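Long-range contact in endoglucanase (Clostridium thermocellum, PDB 2E4T), which hydrolyses internal beta-1,4-glucosidic bonds of cellulose and probably xyloglucan, through this family 44 glycoside hydrolase part of a longer, multidomain protein: residues Y181-T193 / P230-Q242. Residues are numbered along the deposited sequence; the frame is centred on the assembly and turned at random. Where two conformers were deposited one is given.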
loop_
_atom_site.group_PDB
_atom_site.type_symbol
_atom_site.label_atom_id
_atom_site.label_comp_id
_atom_site.label_asym_id
_atom_site.label_seq_id
_atom_site.Cartn_x
_atom_site.Cartn_y
_atom_site.Cartn_z
ATOM N N TYR A 181 8.322 1.573 -10.000
ATOM C CA TYR A 181 7.605 2.640 -10.656
ATOM C C TYR A 181 6.183 2.204 -10.864
ATOM O O TYR A 181 5.891 1.053 -11.217
ATOM C CB TYR A 181 8.231 2.972 -12.029
ATOM C CG TYR A 181 9.645 3.501 -11.904
ATOM C CD1 TYR A 181 9.881 4.823 -11.559
ATOM C CD2 TYR A 181 10.737 2.643 -12.045
ATOM C CE1 TYR A 181 11.193 5.312 -11.396
ATOM C CE2 TYR A 181 12.027 3.099 -11.857
ATOM C CZ TYR A 181 12.266 4.435 -11.509
ATOM O OH TYR A 181 13.526 4.943 -11.322
ATOM N N SER A 182 5.249 3.172 -10.686
ATOM C CA SER A 182 3.830 2.922 -10.919
ATOM C C SER A 182 3.383 3.510 -12.251
ATOM O O SER A 182 3.831 4.606 -12.645
ATOM C CB SER A 182 3.025 3.588 -9.785
ATOM O OG SER A 182 1.623 3.467 -9.911
ATOM N N ILE A 183 2.463 2.787 -12.897
ATOM C CA ILE A 183 1.817 3.270 -14.124
ATOM C C ILE A 183 0.686 4.267 -13.685
ATOM O O ILE A 183 -0.487 3.930 -13.603
ATOM C CB ILE A 183 1.280 2.123 -14.954
ATOM C CG1 ILE A 183 2.385 1.108 -15.276
ATOM C CG2 ILE A 183 0.751 2.677 -16.291
ATOM C CD1 ILE A 183 1.945 -0.208 -15.723
ATOM N N ASP A 184 1.113 5.485 -13.360
ATOM C CA ASP A 184 0.136 6.531 -13.000
ATOM C C ASP A 184 -0.669 6.113 -11.753
ATOM O O ASP A 184 -0.138 5.406 -10.868
ATOM C CB ASP A 184 -0.697 6.922 -14.241
ATOM C CG ASP A 184 -1.185 8.348 -14.264
ATOM O OD1 ASP A 184 -2.086 8.667 -13.445
ATOM O OD2 ASP A 184 -0.680 9.144 -15.105
ATOM N N ASN A 185 -1.887 6.625 -11.676
ATOM C CA ASN A 185 -2.689 6.539 -10.469
ATOM C C ASN A 185 -4.163 6.537 -10.911
ATOM O O ASN A 185 -4.594 7.413 -11.639
ATOM C CB ASN A 185 -2.466 7.823 -9.623
ATOM C CG ASN A 185 -3.229 7.758 -8.309
ATOM O OD1 ASN A 185 -2.933 6.875 -7.443
ATOM N ND2 ASN A 185 -4.242 8.602 -8.163
ATOM N N GLU A 186 -4.919 5.542 -10.438
ATOM C CA GLU A 186 -6.384 5.530 -10.558
ATOM C C GLU A 186 -6.838 5.887 -11.970
ATOM O O GLU A 186 -7.620 6.826 -12.186
ATOM C CB GLU A 186 -7.049 6.412 -9.493
ATOM C CG GLU A 186 -6.686 5.901 -8.089
ATOM C CD GLU A 186 -7.429 6.558 -6.973
ATOM O OE1 GLU A 186 -8.157 7.573 -7.179
ATOM O OE2 GLU A 186 -7.278 6.052 -5.810
ATOM N N PRO A 187 -6.484 5.064 -12.963
ATOM C CA PRO A 187 -6.832 5.397 -14.358
ATOM C C PRO A 187 -8.328 5.441 -14.598
ATOM O O PRO A 187 -8.778 6.250 -15.459
ATOM C CB PRO A 187 -6.147 4.268 -15.165
ATOM C CG PRO A 187 -6.004 3.130 -14.163
ATOM C CD PRO A 187 -5.656 3.845 -12.868
ATOM N N ALA A 188 -9.134 4.595 -13.937
ATOM C CA ALA A 188 -10.560 4.655 -14.134
ATOM C C ALA A 188 -11.180 5.929 -13.583
ATOM O O ALA A 188 -12.350 6.215 -13.896
ATOM C CB ALA A 188 -11.267 3.413 -13.601
ATOM N N LEU A 189 -10.420 6.675 -12.782
ATOM C CA LEU A 189 -10.865 8.011 -12.311
ATOM C C LEU A 189 -10.174 9.137 -13.098
ATOM O O LEU A 189 -10.468 10.303 -12.807
ATOM C CB LEU A 189 -10.679 8.185 -10.821
ATOM C CG LEU A 189 -11.535 7.230 -9.969
ATOM C CD1 LEU A 189 -11.382 7.587 -8.497
ATOM C CD2 LEU A 189 -13.006 7.221 -10.372
ATOM N N TRP A 190 -9.351 8.861 -14.110
ATOM C CA TRP A 190 -8.730 9.961 -14.851
ATOM C C TRP A 190 -9.786 10.957 -15.334
ATOM O O TRP A 190 -9.578 12.188 -15.261
ATOM C CB TRP A 190 -7.928 9.443 -16.041
ATOM C CG TRP A 190 -6.627 8.821 -15.730
ATOM C CD1 TRP A 190 -5.846 8.995 -14.617
ATOM C CD2 TRP A 190 -5.878 7.971 -16.614
ATOM N NE1 TRP A 190 -4.662 8.282 -14.733
ATOM C CE2 TRP A 190 -4.648 7.654 -15.965
ATOM C CE3 TRP A 190 -6.135 7.440 -17.881
ATOM C CZ2 TRP A 190 -3.685 6.826 -16.572
ATOM C CZ3 TRP A 190 -5.179 6.619 -18.486
ATOM C CH2 TRP A 190 -3.969 6.331 -17.838
ATOM N N SER A 191 -10.889 10.448 -15.906
ATOM C CA SER A 191 -11.862 11.367 -16.491
ATOM C C SER A 191 -12.666 12.162 -15.432
ATOM O O SER A 191 -13.339 13.134 -15.812
ATOM C CB SER A 191 -12.824 10.580 -17.366
ATOM O OG SER A 191 -13.474 9.580 -16.564
ATOM N N HIS A 192 -12.588 11.747 -14.161
ATOM C CA HIS A 192 -13.234 12.441 -13.065
ATOM C C HIS A 192 -12.252 13.379 -12.332
ATOM O O HIS A 192 -12.582 14.558 -12.062
ATOM C CB HIS A 192 -13.799 11.390 -12.082
ATOM C CG HIS A 192 -14.477 12.019 -10.963
ATOM N ND1 HIS A 192 -14.009 12.136 -9.662
ATOM C CD2 HIS A 192 -15.695 12.581 -10.972
ATOM C CE1 HIS A 192 -14.935 12.748 -8.918
ATOM N NE2 HIS A 192 -15.964 13.031 -9.702
ATOM N N THR A 193 -11.078 12.863 -11.981
ATOM C CA THR A 193 -10.086 13.637 -11.234
ATOM C C THR A 193 -9.328 14.605 -12.135
ATOM O O THR A 193 -8.996 15.714 -11.723
ATOM C CB THR A 193 -9.116 12.661 -10.552
ATOM O OG1 THR A 193 -9.925 11.801 -9.723
ATOM C CG2 THR A 193 -8.060 13.377 -9.756
ATOM N N PRO A 230 -2.591 -1.719 -11.827
ATOM C CA PRO A 230 -2.949 -0.430 -12.414
ATOM C C PRO A 230 -3.232 0.704 -11.431
ATOM O O PRO A 230 -3.685 1.765 -11.856
ATOM C CB PRO A 230 -4.206 -0.749 -13.304
ATOM C CG PRO A 230 -4.600 -2.184 -12.963
ATOM C CD PRO A 230 -3.779 -2.580 -11.709
ATOM N N ALA A 231 -2.995 0.466 -10.118
ATOM C CA ALA A 231 -3.273 1.503 -9.094
ATOM C C ALA A 231 -4.770 1.849 -9.101
ATOM O O ALA A 231 -5.178 3.018 -9.037
ATOM C CB ALA A 231 -2.391 2.729 -9.240
ATOM N N LEU A 232 -5.602 0.797 -9.160
ATOM C CA LEU A 232 -7.057 0.976 -9.254
ATOM C C LEU A 232 -7.640 1.547 -7.977
ATOM O O LEU A 232 -7.242 1.152 -6.843
ATOM C CB LEU A 232 -7.721 -0.370 -9.584
ATOM C CG LEU A 232 -7.301 -1.005 -10.891
ATOM C CD1 LEU A 232 -7.993 -2.356 -11.034
ATOM C CD2 LEU A 232 -7.624 -0.112 -12.098
ATOM N N TYR A 233 -8.647 2.416 -8.112
ATOM C CA TYR A 233 -9.075 3.179 -6.961
ATOM C C TYR A 233 -9.877 2.347 -5.936
ATOM O O TYR A 233 -9.928 2.700 -4.737
ATOM C CB TYR A 233 -9.926 4.409 -7.366
ATOM C CG TYR A 233 -11.387 4.126 -7.612
ATOM C CD1 TYR A 233 -12.304 4.240 -6.574
ATOM C CD2 TYR A 233 -11.839 3.773 -8.861
ATOM C CE1 TYR A 233 -13.674 3.990 -6.766
ATOM C CE2 TYR A 233 -13.194 3.511 -9.072
ATOM C CZ TYR A 233 -14.089 3.635 -8.029
ATOM O OH TYR A 233 -15.449 3.404 -8.169
ATOM N N GLY A 234 -10.558 1.314 -6.406
ATOM C CA GLY A 234 -11.493 0.602 -5.539
ATOM C C GLY A 234 -12.242 -0.429 -6.359
ATOM O O GLY A 234 -12.004 -0.599 -7.566
ATOM N N PHE A 235 -13.156 -1.124 -5.670
ATOM C CA PHE A 235 -13.713 -2.352 -6.200
ATOM C C PHE A 235 -14.360 -2.182 -7.580
ATOM O O PHE A 235 -14.202 -3.079 -8.425
ATOM C CB PHE A 235 -14.721 -2.944 -5.194
ATOM C CG PHE A 235 -15.132 -4.313 -5.596
ATOM C CD1 PHE A 235 -14.408 -5.424 -5.158
ATOM C CD2 PHE A 235 -16.192 -4.518 -6.511
ATOM C CE1 PHE A 235 -14.726 -6.703 -5.587
ATOM C CE2 PHE A 235 -16.471 -5.804 -6.979
ATOM C CZ PHE A 235 -15.725 -6.862 -6.500
ATOM N N ALA A 236 -15.131 -1.121 -7.819
ATOM C CA ALA A 236 -15.773 -1.027 -9.137
ATOM C C ALA A 236 -14.749 -0.957 -10.279
ATOM O O ALA A 236 -15.034 -1.398 -11.397
ATOM C CB ALA A 236 -16.734 0.161 -9.206
ATOM N N ALA A 237 -13.572 -0.390 -10.017
ATOM C CA ALA A 237 -12.505 -0.441 -11.004
ATOM C C ALA A 237 -11.910 -1.849 -11.142
ATOM O O ALA A 237 -11.575 -2.288 -12.249
ATOM C CB ALA A 237 -11.420 0.587 -10.703
ATOM N N TYR A 238 -11.758 -2.558 -10.000
ATOM C CA TYR A 238 -11.319 -3.963 -10.073
ATOM C C TYR A 238 -12.273 -4.762 -10.967
ATOM O O TYR A 238 -11.853 -5.666 -11.704
ATOM C CB TYR A 238 -11.348 -4.673 -8.709
ATOM C CG TYR A 238 -10.535 -4.130 -7.557
ATOM C CD1 TYR A 238 -9.924 -2.875 -7.518
ATOM C CD2 TYR A 238 -10.483 -4.918 -6.391
ATOM C CE1 TYR A 238 -9.346 -2.403 -6.356
ATOM C CE2 TYR A 238 -9.879 -4.459 -5.238
ATOM C CZ TYR A 238 -9.315 -3.202 -5.187
ATOM O OH TYR A 238 -8.783 -2.774 -4.009
ATOM N N GLU A 239 -13.580 -4.474 -10.834
ATOM C CA GLU A 239 -14.547 -5.338 -11.506
ATOM C C GLU A 239 -14.692 -5.016 -12.992
ATOM O O GLU A 239 -14.667 -5.924 -13.834
ATOM C CB GLU A 239 -15.917 -5.292 -10.805
ATOM C CG GLU A 239 -16.773 -6.456 -11.260
ATOM C CD GLU A 239 -18.173 -6.489 -10.736
ATOM O OE1 GLU A 239 -18.557 -5.701 -9.879
ATOM O OE2 GLU A 239 -18.940 -7.388 -11.210
ATOM N N THR A 240 -14.851 -3.740 -13.335
ATOM C CA THR A 240 -15.234 -3.338 -14.692
ATOM C C THR A 240 -14.451 -2.106 -15.177
ATOM O O THR A 240 -14.843 -1.506 -16.204
ATOM C CB THR A 240 -16.741 -2.979 -14.757
ATOM O OG1 THR A 240 -16.941 -1.803 -13.965
ATOM C CG2 THR A 240 -17.626 -4.123 -14.295
ATOM N N LEU A 241 -13.375 -1.718 -14.485
ATOM C CA LEU A 241 -12.653 -0.497 -14.842
ATOM C C LEU A 241 -13.647 0.672 -14.894
ATOM O O LEU A 241 -13.619 1.540 -15.751
ATOM C CB LEU A 241 -11.812 -0.680 -16.096
ATOM C CG LEU A 241 -10.730 0.392 -16.338
ATOM C CD1 LEU A 241 -9.637 0.328 -15.266
ATOM C CD2 LEU A 241 -10.111 0.182 -17.724
ATOM N N GLN A 242 -14.532 0.722 -13.874
ATOM C CA GLN A 242 -15.545 1.780 -13.758
ATOM C C GLN A 242 -16.428 1.840 -15.021
ATOM O O GLN A 242 -16.596 2.861 -15.662
ATOM C CB GLN A 242 -14.971 3.140 -13.425
ATOM C CG GLN A 242 -15.971 4.156 -12.923
ATOM C CD GLN A 242 -16.076 4.240 -11.465
ATOM O OE1 GLN A 242 -15.923 3.249 -10.753
ATOM N NE2 GLN A 242 -16.303 5.428 -10.982
HETATM O O HOH W 1 -2.511 2.215 -14.366
HETATM O O HOH W 2 -9.142 5.258 -3.932
#
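Leu189 lays its CD1 methyl over one face of the Tyr233 ring, a CH-pi contact with CD1 4.0 Å from the ring centroid. The two side chains cross at about a right angle. The contact joins the C-terminal ends of two neighbouring parallel strands of the TIM barrel, 180-183 and 226-232, and the loops and the helix 235-240 that follow them. Tyr233 takes a chi1 of 83°, with CG between its backbone N and carbonyl carbon, and this turns one ring face to Leu189. The carboxylate of Glu186 crosses the base of the same side chain, with Glu186 CD 3.3 Å from Tyr233 CB. Glu186 OE2 and Tyr233 O also share a water that donates to both. Closer to the strand ends, Glu186 N donates to Ala231 O at 2.9 Å, the one direct hydrogen bond between the segments. It is bent, and the donor is tilted 33° from the carbonyl plane. Another water donates to both Ile183 O, at the end of strand 180-183, and Pro230 O, near the end of its neighbour. Further out, Ala188 CB packs on Leu241 CD1 and on Ala237 CB. Leu207 of helix 204-221 touches Leu241 and also Pro187, whose ring packs on Leu232 CD2. Tyr233 OH donates in the carbonyl plane, on a lone pair of Gln242 OE1, at 2.6 Å, while Gln242 NE2 lies 3.8 Å from Leu189 CD2.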